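Local coordinates for putative aldo/keto reductase (Salmonella enterica subsp. enterica serovar Typhimurium, PDB 4R9O), which probably acts as an NADP-dependent oxidoreductase of the aldo/keto reductase family, though its substrate is not established, at residues M137-V142 / F168-S173; E144-L149 / S173-T178; S18-G23 / P260-G265. All coordinates share one frame; numbering follows the deposited sequence.

Interaction 1. Residues M137-V142 / F168-S173; sequences MDADDV and FTLLQS
Two neighbouring outer helices of the aldo/keto reductase TIM barrel, 139-151 and 165-173, meet here, the first at its N-terminal turn. The contact is wholly apolar, with no hydrogen bond across it, and the backbones come close: the CA atoms of A139 and L171 are 5.2 Å apart. Alanine suits this point, since its single methyl group lets the helices approach; CB of A139 lies 3.9 Å from CD1 of L170. M137, in the loop one residue before the N-cap, supplies length instead. Its chain is extended through chi1 and chi2, then bends at chi3 (79°), so that CE of M137 meets CD2 of L170 tip to tip at 3.7 Å. L171 has CG anti to the backbone N (chi1 -175°), which carries its branched end across to V142. The two side chains cross at about a right angle, with CD1 of L171 3.6 Å from CG1 of V142. D138 is the N-cap: its OD1 accepts weak bonds from the backbone N of D140 and of D141, and the helix dipole would favour its charge. On the partner helix OG of S173 donates to the backbone O of L170 at 2.5 Å, folding a polar group back onto its own helix. A second subunit covers the outer side, where its Q203 bonds to the backbone of M137 and A139 and its R206 forms a salt bridge with D140. Inward, L171 and F168 both rest on V160 of barrel strand 155-161, and F168 also packs on helix 198-205.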
loop_
_atom_site.group_PDB
_atom_site.type_symbol
_atom_site.label_atom_id
_atom_site.label_comp_id
_atom_site.label_asym_id
_atom_site.label_seq_id
_atom_site.Cartn_x
_atom_site.Cartn_y
_atom_site.Cartn_z
ATOM N N MET C 137 6.930 13.158 22.322
ATOM C CA MET C 137 7.727 12.619 23.418
ATOM C C MET C 137 9.153 13.168 23.451
ATOM O O MET C 137 9.934 12.999 22.509
ATOM C CB MET C 137 7.801 11.087 23.364
ATOM C CG MET C 137 8.613 10.538 24.527
ATOM S SD MET C 137 8.846 8.755 24.587
ATOM C CE MET C 137 10.159 8.506 23.392
ATOM N N ASP C 138 9.476 13.809 24.567
ATOM C CA ASP C 138 10.814 14.280 24.866
ATOM C C ASP C 138 11.420 13.314 25.880
ATOM O O ASP C 138 11.032 13.300 27.050
ATOM C CB ASP C 138 10.757 15.725 25.405
ATOM C CG ASP C 138 12.134 16.319 25.676
ATOM O OD1 ASP C 138 13.031 15.614 26.176
ATOM O OD2 ASP C 138 12.311 17.524 25.409
ATOM N N ALA C 139 12.361 12.494 25.428
ATOM C CA ALA C 139 12.864 11.383 26.236
ATOM C C ALA C 139 13.554 11.849 27.527
ATOM O O ALA C 139 13.497 11.149 28.539
ATOM C CB ALA C 139 13.813 10.526 25.404
ATOM N N ASP C 140 14.191 13.023 27.482
ATOM C CA ASP C 140 14.812 13.636 28.664
ATOM C C ASP C 140 13.779 13.913 29.749
ATOM O O ASP C 140 14.048 13.758 30.935
ATOM C CB ASP C 140 15.500 14.962 28.317
ATOM C CG ASP C 140 16.828 14.783 27.600
ATOM O OD1 ASP C 140 17.355 13.650 27.548
ATOM O OD2 ASP C 140 17.352 15.807 27.100
ATOM N N ASP C 141 12.609 14.366 29.318
ATOM C CA ASP C 141 11.519 14.697 30.222
ATOM C C ASP C 141 10.946 13.452 30.885
ATOM O O ASP C 141 10.695 13.445 32.096
ATOM C CB ASP C 141 10.421 15.438 29.472
ATOM C CG ASP C 141 10.787 16.877 29.180
ATOM O OD1 ASP C 141 11.804 17.375 29.724
ATOM O OD2 ASP C 141 10.041 17.513 28.407
ATOM N N VAL C 142 10.737 12.405 30.088
ATOM C CA VAL C 142 10.273 11.124 30.608
ATOM C C VAL C 142 11.296 10.569 31.597
ATOM O O VAL C 142 10.931 10.122 32.682
ATOM C CB VAL C 142 10.026 10.105 29.470
ATOM C CG1 VAL C 142 9.585 8.735 30.033
ATOM C CG2 VAL C 142 8.994 10.659 28.491
ATOM N N PHE C 168 11.845 2.861 21.222
ATOM C CA PHE C 168 12.344 2.135 22.379
ATOM C C PHE C 168 13.799 2.540 22.663
ATOM O O PHE C 168 14.162 2.843 23.800
ATOM C CB PHE C 168 12.220 0.623 22.143
ATOM C CG PHE C 168 12.582 -0.218 23.337
ATOM C CD1 PHE C 168 11.602 -0.689 24.193
ATOM C CD2 PHE C 168 13.902 -0.537 23.599
ATOM C CE1 PHE C 168 11.931 -1.468 25.298
ATOM C CE2 PHE C 168 14.243 -1.305 24.701
ATOM C CZ PHE C 168 13.254 -1.772 25.553
ATOM N N THR C 169 14.626 2.564 21.623
ATOM C CA THR C 169 16.029 2.886 21.804
ATOM C C THR C 169 16.232 4.336 22.242
ATOM O O THR C 169 17.094 4.637 23.065
ATOM C CB THR C 169 16.795 2.617 20.513
ATOM O OG1 THR C 169 16.732 1.212 20.253
ATOM C CG2 THR C 169 18.243 3.047 20.649
ATOM N N LEU C 170 15.431 5.228 21.683
ATOM C CA LEU C 170 15.450 6.628 22.084
ATOM C C LEU C 170 15.245 6.775 23.596
ATOM O O LEU C 170 16.048 7.413 24.281
ATOM C CB LEU C 170 14.371 7.408 21.328
ATOM C CG LEU C 170 14.053 8.808 21.882
ATOM C CD1 LEU C 170 15.322 9.691 21.907
ATOM C CD2 LEU C 170 12.942 9.463 21.069
ATOM N N LEU C 171 14.170 6.183 24.114
ATOM C CA LEU C 171 13.870 6.351 25.527
ATOM C C LEU C 171 14.942 5.666 26.348
ATOM O O LEU C 171 15.423 6.230 27.325
ATOM C CB LEU C 171 12.481 5.808 25.876
ATOM C CG LEU C 171 12.006 6.025 27.317
ATOM C CD1 LEU C 171 12.168 7.475 27.784
ATOM C CD2 LEU C 171 10.551 5.600 27.457
ATOM N N GLN C 172 15.344 4.464 25.931
ATOM C CA GLN C 172 16.327 3.696 26.690
ATOM C C GLN C 172 17.639 4.452 26.863
ATOM O O GLN C 172 18.274 4.368 27.922
ATOM C CB GLN C 172 16.605 2.344 26.018
ATOM C CG GLN C 172 17.604 1.473 26.781
ATOM C CD GLN C 172 17.088 1.056 28.167
ATOM O OE1 GLN C 172 16.377 0.065 28.301
ATOM N NE2 GLN C 172 17.468 1.803 29.198
ATOM N N SER C 173 18.040 5.194 25.825
ATOM C CA SER C 173 19.309 5.930 25.855
ATOM C C SER C 173 19.396 6.889 27.039
ATOM O O SER C 173 20.486 7.174 27.523
ATOM C CB SER C 173 19.531 6.706 24.545
ATOM O OG SER C 173 18.558 7.718 24.342
#

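Interaction 2. Residues E144-L149 / S173-T178; sequences EAFQHL and SRLPFT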
loop_
_atom_site.group_PDB
_atom_site.type_symbol
_atom_site.label_atom_id
_atom_site.label_comp_id
_atom_site.label_asym_id
_atom_site.label_seq_id
_atom_site.Cartn_x
_atom_site.Cartn_y
_atom_site.Cartn_z
ATOM N N GLU C 144 13.449 12.241 33.398
ATOM C CA GLU C 144 13.375 13.003 34.648
ATOM C C GLU C 144 12.244 12.463 35.520
ATOM O O GLU C 144 12.437 12.213 36.706
ATOM C CB GLU C 144 13.165 14.497 34.392
ATOM C CG GLU C 144 14.385 15.239 33.849
ATOM C CD GLU C 144 14.125 16.725 33.640
ATOM O OE1 GLU C 144 14.613 17.272 32.628
ATOM O OE2 GLU C 144 13.445 17.349 34.487
ATOM N N ALA C 145 11.071 12.266 34.925
ATOM C CA ALA C 145 9.925 11.763 35.674
ATOM C C ALA C 145 10.229 10.386 36.260
ATOM O O ALA C 145 10.039 10.158 37.463
ATOM C CB ALA C 145 8.681 11.712 34.792
ATOM N N PHE C 146 10.706 9.479 35.413
ATOM C CA PHE C 146 11.042 8.129 35.851
ATOM C C PHE C 146 12.089 8.160 36.967
ATOM O O PHE C 146 11.957 7.431 37.952
ATOM C CB PHE C 146 11.548 7.270 34.680
ATOM C CG PHE C 146 10.459 6.793 33.745
ATOM C CD1 PHE C 146 10.758 5.911 32.719
ATOM C CD2 PHE C 146 9.146 7.223 33.886
ATOM C CE1 PHE C 146 9.769 5.457 31.850
ATOM C CE2 PHE C 146 8.153 6.779 33.020
ATOM C CZ PHE C 146 8.477 5.889 31.995
ATOM N N GLN C 147 13.119 8.998 36.810
ATOM C CA GLN C 147 14.137 9.190 37.850
ATOM C C GLN C 147 13.525 9.584 39.186
ATOM O O GLN C 147 13.888 9.050 40.240
ATOM C CB GLN C 147 15.156 10.266 37.454
ATOM C CG GLN C 147 16.135 9.888 36.352
ATOM C CD GLN C 147 16.173 8.405 36.096
ATOM O OE1 GLN C 147 15.488 7.898 35.207
ATOM N NE2 GLN C 147 16.974 7.693 36.880
ATOM N N HIS C 148 12.619 10.551 39.149
ATOM C CA HIS C 148 12.025 11.030 40.378
ATOM C C HIS C 148 11.196 9.936 41.045
ATOM O O HIS C 148 11.282 9.726 42.246
ATOM C CB HIS C 148 11.162 12.259 40.120
ATOM C CG HIS C 148 10.415 12.719 41.332
ATOM N ND1 HIS C 148 9.065 12.506 41.498
ATOM C CD2 HIS C 148 10.839 13.348 42.451
ATOM C CE1 HIS C 148 8.683 13.005 42.660
ATOM N NE2 HIS C 148 9.741 13.522 43.258
ATOM N N LEU C 149 10.388 9.250 40.252
ATOM C CA LEU C 149 9.504 8.202 40.760
ATOM C C LEU C 149 10.310 7.022 41.324
ATOM O O LEU C 149 9.917 6.386 42.310
ATOM C CB LEU C 149 8.565 7.722 39.645
ATOM C CG LEU C 149 7.268 8.493 39.377
ATOM C CD1 LEU C 149 7.482 9.983 39.354
ATOM C CD2 LEU C 149 6.635 8.059 38.066
ATOM N N SER C 173 18.040 5.194 25.825
ATOM C CA SER C 173 19.309 5.930 25.855
ATOM C C SER C 173 19.396 6.889 27.039
ATOM O O SER C 173 20.486 7.174 27.523
ATOM C CB SER C 173 19.531 6.706 24.545
ATOM O OG SER C 173 18.558 7.718 24.342
ATOM N N ARG C 174 18.250 7.351 27.526
ATOM C CA ARG C 174 18.226 8.346 28.589
ATOM C C ARG C 174 18.186 7.729 29.987
ATOM O O ARG C 174 18.360 8.435 30.977
ATOM C CB ARG C 174 17.028 9.275 28.416
ATOM C CG ARG C 174 16.889 9.900 27.014
ATOM C CD ARG C 174 18.149 10.628 26.623
ATOM N NE ARG C 174 17.932 11.625 25.574
ATOM C CZ ARG C 174 18.547 11.617 24.396
ATOM N NH1 ARG C 174 19.414 10.656 24.105
ATOM N NH2 ARG C 174 18.305 12.576 23.515
ATOM N N LEU C 175 17.960 6.422 30.068
ATOM C CA LEU C 175 17.701 5.779 31.361
ATOM C C LEU C 175 18.888 5.000 31.913
ATOM O O LEU C 175 19.573 4.285 31.185
ATOM C CB LEU C 175 16.488 4.860 31.245
ATOM C CG LEU C 175 15.192 5.602 30.913
ATOM C CD1 LEU C 175 14.046 4.648 30.594
ATOM C CD2 LEU C 175 14.801 6.539 32.048
ATOM N N PRO C 176 19.134 5.136 33.223
ATOM C CA PRO C 176 20.208 4.397 33.891
ATOM C C PRO C 176 19.801 2.955 34.222
ATOM O O PRO C 176 20.643 2.157 34.633
ATOM C CB PRO C 176 20.449 5.212 35.162
ATOM C CG PRO C 176 19.119 5.824 35.455
ATOM C CD PRO C 176 18.500 6.124 34.115
ATOM N N PHE C 177 18.524 2.635 34.042
ATOM C CA PHE C 177 18.040 1.272 34.242
ATOM C C PHE C 177 17.344 0.736 32.989
ATOM O O PHE C 177 16.824 1.507 32.177
ATOM C CB PHE C 177 17.087 1.209 35.439
ATOM C CG PHE C 177 16.231 2.436 35.599
ATOM C CD1 PHE C 177 15.232 2.725 34.682
ATOM C CD2 PHE C 177 16.426 3.296 36.665
ATOM C CE1 PHE C 177 14.451 3.852 34.821
ATOM C CE2 PHE C 177 15.644 4.421 36.815
ATOM C CZ PHE C 177 14.657 4.703 35.888
ATOM N N THR C 178 17.328 -0.586 32.844
ATOM C CA THR C 178 16.746 -1.229 31.672
ATOM C C THR C 178 15.226 -1.124 31.623
ATOM O O THR C 178 14.552 -1.424 32.610
ATOM C CB THR C 178 17.107 -2.716 31.631
ATOM O OG1 THR C 178 18.513 -2.867 31.847
ATOM C CG2 THR C 178 16.698 -3.340 30.293
#
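The irregular chain 173-178 runs past one side of helix 139-151 at some distance, the nearest CA atoms, those of Q147 and L175, being 8.2 Å apart, so side chains alone bridge the gap. No hydrogen bond crosses it. On the buried side, the ring of F146 meets L175: CD1 of L175 approaches the ring edge, 4.1 Å from CD1 of F146. The two side chains cross obliquely, and both have CG anti to their own carbonyl carbon. F177 carries its CG in the crowded position between backbone N and carbonyl carbon (chi1 35°). Its CB points toward the helix, and at the edge of its ring CZ of F177 reaches to 4.2 Å from CB of F146. P176 folds back over its neighbour, CD of P176 lying 4.2 Å above the centre of one face of the F177 ring; the rigid proline ring can lie against the neighbouring phenylalanine. Nearer the solvent, Q147 bends at chi2 and brings its terminal amide up to P176, tip to tip, while sliding past F177 in the opposite direction. The amide and the F177 ring are only 24° from coplanar. A long side chain with a flexible aliphatic stem can span this partly exposed side, where P176 itself is exposed. Inward, F146 stacks with F158 of strand 155-161, and the ring of F177 meets F158 and H150. The arrangement is that of an alpha-to-beta loop in a TIM barrel: after helix 165-173 the chain leans on the preceding outer helix before entering barrel strand 182-185.

Interaction 3. Residues S18-G23 / P260-G265; sequences SRFVMG and PLPIIG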
loop_
_atom_site.group_PDB
_atom_site.type_symbol
_atom_site.label_atom_id
_atom_site.label_comp_id
_atom_site.label_asym_id
_atom_site.label_seq_id
_atom_site.Cartn_x
_atom_site.Cartn_y
_atom_site.Cartn_z
ATOM N N SER C 18 4.347 -13.277 36.875
ATOM C CA SER C 18 3.754 -14.541 36.460
ATOM C C SER C 18 3.710 -14.527 34.925
ATOM O O SER C 18 3.514 -13.479 34.323
ATOM C CB SER C 18 2.366 -14.739 37.085
ATOM O OG SER C 18 1.481 -13.692 36.729
ATOM N N ARG C 19 3.923 -15.682 34.305
ATOM C CA ARG C 19 3.969 -15.807 32.849
ATOM C C ARG C 19 2.668 -15.364 32.178
ATOM O O ARG C 19 2.671 -14.869 31.048
ATOM C CB ARG C 19 4.285 -17.255 32.471
ATOM C CG ARG C 19 4.631 -17.466 31.023
ATOM C CD ARG C 19 4.923 -18.926 30.777
ATOM N NE ARG C 19 5.442 -19.132 29.437
ATOM C CZ ARG C 19 5.742 -20.319 28.933
ATOM N NH1 ARG C 19 5.567 -21.410 29.671
ATOM N NH2 ARG C 19 6.210 -20.409 27.692
ATOM N N PHE C 20 1.553 -15.566 32.869
ATOM C CA PHE C 20 0.273 -15.038 32.415
ATOM C C PHE C 20 -0.118 -13.834 33.275
ATOM O O PHE C 20 0.081 -13.831 34.484
ATOM C CB PHE C 20 -0.815 -16.114 32.461
ATOM C CG PHE C 20 -0.791 -17.057 31.289
ATOM C CD1 PHE C 20 -1.561 -16.805 30.166
ATOM C CD2 PHE C 20 -0.013 -18.202 31.317
ATOM C CE1 PHE C 20 -1.544 -17.673 29.078
ATOM C CE2 PHE C 20 0.001 -19.082 30.241
ATOM C CZ PHE C 20 -0.767 -18.814 29.119
ATOM N N VAL C 21 -0.672 -12.812 32.633
ATOM C CA VAL C 21 -1.012 -11.556 33.297
ATOM C C VAL C 21 -2.517 -11.304 33.273
ATOM O O VAL C 21 -3.151 -11.404 32.221
ATOM C CB VAL C 21 -0.274 -10.375 32.623
ATOM C CG1 VAL C 21 -0.732 -9.031 33.200
ATOM C CG2 VAL C 21 1.235 -10.547 32.771
ATOM N N MET C 22 -3.107 -10.993 34.427
ATOM C CA MET C 22 -4.531 -10.639 34.445
ATOM C C MET C 22 -4.717 -9.166 34.092
ATOM O O MET C 22 -4.256 -8.287 34.819
ATOM C CB MET C 22 -5.163 -10.937 35.809
ATOM C CG MET C 22 -6.678 -10.760 35.820
ATOM S SD MET C 22 -7.512 -11.950 34.741
ATOM C CE MET C 22 -8.716 -10.902 33.933
ATOM N N GLY C 23 -5.392 -8.901 32.977
ATOM C CA GLY C 23 -5.643 -7.535 32.525
ATOM C C GLY C 23 -7.004 -7.014 32.985
ATOM O O GLY C 23 -8.010 -7.720 32.914
ATOM N N PRO C 260 6.687 -14.197 25.057
ATOM C CA PRO C 260 5.706 -13.227 25.559
ATOM C C PRO C 260 4.954 -13.701 26.807
ATOM O O PRO C 260 4.817 -14.910 27.036
ATOM C CB PRO C 260 4.724 -13.074 24.384
ATOM C CG PRO C 260 5.430 -13.665 23.191
ATOM C CD PRO C 260 6.280 -14.748 23.755
ATOM N N LEU C 261 4.485 -12.733 27.592
ATOM C CA LEU C 261 3.578 -12.941 28.716
ATOM C C LEU C 261 2.177 -12.519 28.281
ATOM O O LEU C 261 1.903 -11.318 28.156
ATOM C CB LEU C 261 4.011 -12.123 29.940
ATOM C CG LEU C 261 5.315 -12.474 30.672
ATOM C CD1 LEU C 261 6.570 -12.213 29.832
ATOM C CD2 LEU C 261 5.380 -11.705 31.974
ATOM N N PRO C 262 1.290 -13.497 28.031
ATOM C CA PRO C 262 -0.068 -13.173 27.566
ATOM C C PRO C 262 -0.915 -12.496 28.636
ATOM O O PRO C 262 -0.940 -12.945 29.785
ATOM C CB PRO C 262 -0.657 -14.542 27.194
ATOM C CG PRO C 262 0.545 -15.445 26.996
ATOM C CD PRO C 262 1.563 -14.946 27.991
ATOM N N ILE C 263 -1.595 -11.413 28.257
ATOM C CA ILE C 263 -2.540 -10.740 29.143
ATOM C C ILE C 263 -3.928 -11.299 28.919
ATOM O O ILE C 263 -4.443 -11.254 27.800
ATOM C CB ILE C 263 -2.573 -9.215 28.910
ATOM C CG1 ILE C 263 -1.178 -8.614 29.111
ATOM C CG2 ILE C 263 -3.626 -8.551 29.810
ATOM C CD1 ILE C 263 -1.044 -7.189 28.584
ATOM N N ILE C 264 -4.512 -11.850 29.978
ATOM C CA ILE C 264 -5.860 -12.391 29.935
ATOM C C ILE C 264 -6.817 -11.294 30.375
ATOM O O ILE C 264 -6.551 -10.607 31.361
ATOM C CB ILE C 264 -6.021 -13.614 30.864
ATOM C CG1 ILE C 264 -4.813 -14.546 30.764
ATOM C CG2 ILE C 264 -7.334 -14.348 30.587
ATOM C CD1 ILE C 264 -4.771 -15.575 31.883
ATOM N N GLY C 265 -7.927 -11.130 29.663
ATOM C CA GLY C 265 -8.848 -10.048 29.960
ATOM C C GLY C 265 -10.234 -10.466 30.405
ATOM O O GLY C 265 -11.111 -9.619 30.583
HETATM O O HOH W 1 -10.113 -6.930 31.417
#
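Three backbone hydrogen bonds join the strands: V21 N to P262 O at 2.9 Å, I264 N to V21 O at 2.7 Å, and G23 N to I264 O at 2.6 Å. All are nearly straight, the first at 170°. P262 gives its O to V21 but has no N-H to offer; instead CD of P262 faces O of R19 at 3.3 Å. One water donates to both G23 O and G265 O. S18 OG donates to F20 O, and R19 reaches E279 in a salt bridge. This parallel pairing of strands 16-23 and 261-264, the first and last of the TIM barrel, closes the cylinder beside the probable NADP(+) site, P262 lying near C214 and I264 near S266. On one side V21 and I263 lie side by side, CB of V21 4.0 Å from CG1 of I263, and both touch M210 of the adjoining strand 210-212. G23 has no side chain, so CG2 of I263 can approach CA of G23 to 3.5 Å. On the opposite face I264 and M22 turn outward to helix 269-276; M22 bends at chi2 and chi3, bringing its CE to 3.4 Å from O of I264. F20 lies obliquely across P262, and L254 of helix 245-254 touches both.

Interactions 1 and 2 are neighbours on the outside of the barrel, their centres 9 Å apart. They share S173 and helix 139-151, and their segments alternate along the chain. A salt bridge from D140 to R174 and a probable hydrogen bond from Q172 to F177 tie them together, and both touch the second subunit, which links this region to the assembly. Interaction 3 lies near the centre of the folded chain, its centre about 26 and 25 Å from the other two and not touching them. Interactions 1 and 2 are nested within the loop it closes: barrel closure joins the first and last barrel strands, while interactions 1 and 2 pack helix 139-151 against the following helix and the loop after it.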